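PDB 4BHU: uncharacterized protein YUAB from Bacillus subtilis, which self-polymerizes into a mechanically robust layer on the surface of biofilms, makes that surface hydrophobic and is required for complex colony architecture. Local coordinates for residues T43-S46 with G47-A50. The protein carries 1 engineered substitution. Numbering follows the deposited sequence.
Sequences TLPS and GFTA
Phe48 N donates to Pro45 O at 3.0 Å, with an N-H...O angle of 158°. This bond closes a type II beta turn, with Ser46 and Gly47 at its corners. Gly47 has a positive phi (111°), a backbone conformation that favours glycine at the third position of such a turn. Leu44 reaches across to the returning chain. Leu44 CB lies 4.2 Å from Phe48 CB. The CG of Leu44 stands anti to the carbonyl carbon (chi1 -51°), and from there Leu44 CD1 extends to the backbone between Thr49 and Ala50, 3.8 Å from Ala50 N. Leu44 CD1 also lies 4.2 Å from Ala50 CB. Pro45 CG lies 4.0 Å from Phe48 CD2, and the two side chains meet obliquely. Tyr102 and Phe104 of strand 100-109 also meet the Phe48 ring, Tyr102 edge-to-face. Leu91 touches both Leu44 and Ala50. The turn thus reverses the chain just after strand 39-43, with Leu44, Phe48 and Ala50 buried against the strands and neighbouring loops. Between the two arms one backbone hydrogen bond closes the bend, and the side-chain contacts of Leu44, Pro45, Phe48 and Ala50 are apolar, so the turn joins a polar closure to the hydrophobic interior.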
# COMPACT_ATOMS: atom_id res chain seq x y z
N THR I 43 38.08 16.62 0.08
CA THR I 43 39.42 16.54 -0.53
C THR I 43 40.43 17.22 0.41
O THR I 43 40.27 18.38 0.79
CB THR I 43 39.45 17.23 -1.91
OG1 THR I 43 38.49 16.60 -2.76
CG2 THR I 43 40.87 17.11 -2.55
N LEU I 44 41.43 16.46 0.81
CA LEU I 44 42.44 16.97 1.74
C LEU I 44 43.67 17.40 0.94
O LEU I 44 43.99 16.78 -0.08
CB LEU I 44 42.81 15.89 2.76
CG LEU I 44 41.65 15.20 3.49
CD1 LEU I 44 42.19 14.21 4.52
CD2 LEU I 44 40.74 16.19 4.15
N PRO I 45 44.37 18.44 1.40
CA PRO I 45 45.57 18.86 0.67
C PRO I 45 46.78 18.01 1.06
O PRO I 45 46.75 17.35 2.11
CB PRO I 45 45.72 20.33 1.07
CG PRO I 45 45.14 20.39 2.46
CD PRO I 45 44.08 19.32 2.55
N SER I 46 47.82 18.01 0.23
CA SER I 46 49.01 17.20 0.54
C SER I 46 49.52 17.68 1.89
O SER I 46 49.56 18.88 2.14
CB SER I 46 50.09 17.34 -0.55
OG SER I 46 50.94 16.21 -0.54
N GLY I 47 49.86 16.73 2.75
CA GLY I 47 50.19 17.03 4.13
C GLY I 47 49.15 16.49 5.09
O GLY I 47 49.44 16.27 6.26
N PHE I 48 47.93 16.25 4.60
CA PHE I 48 46.88 15.63 5.41
C PHE I 48 46.32 14.37 4.76
O PHE I 48 46.20 14.28 3.54
CB PHE I 48 45.75 16.63 5.67
CG PHE I 48 46.19 17.80 6.50
CD1 PHE I 48 46.12 17.74 7.87
CD2 PHE I 48 46.69 18.94 5.90
CE1 PHE I 48 46.54 18.81 8.63
CE2 PHE I 48 47.11 20.00 6.66
CZ PHE I 48 47.03 19.94 8.03
N THR I 49 45.97 13.40 5.60
CA THR I 49 45.39 12.16 5.11
C THR I 49 44.40 11.63 6.12
O THR I 49 44.52 11.93 7.31
CB THR I 49 46.44 11.04 4.93
OG1 THR I 49 47.12 10.84 6.17
CG2 THR I 49 47.46 11.41 3.85
N ALA I 50 43.46 10.82 5.65
CA ALA I 50 42.47 10.21 6.52
C ALA I 50 42.73 8.73 6.58
O ALA I 50 43.25 8.14 5.63
CB ALA I 50 41.02 10.48 5.99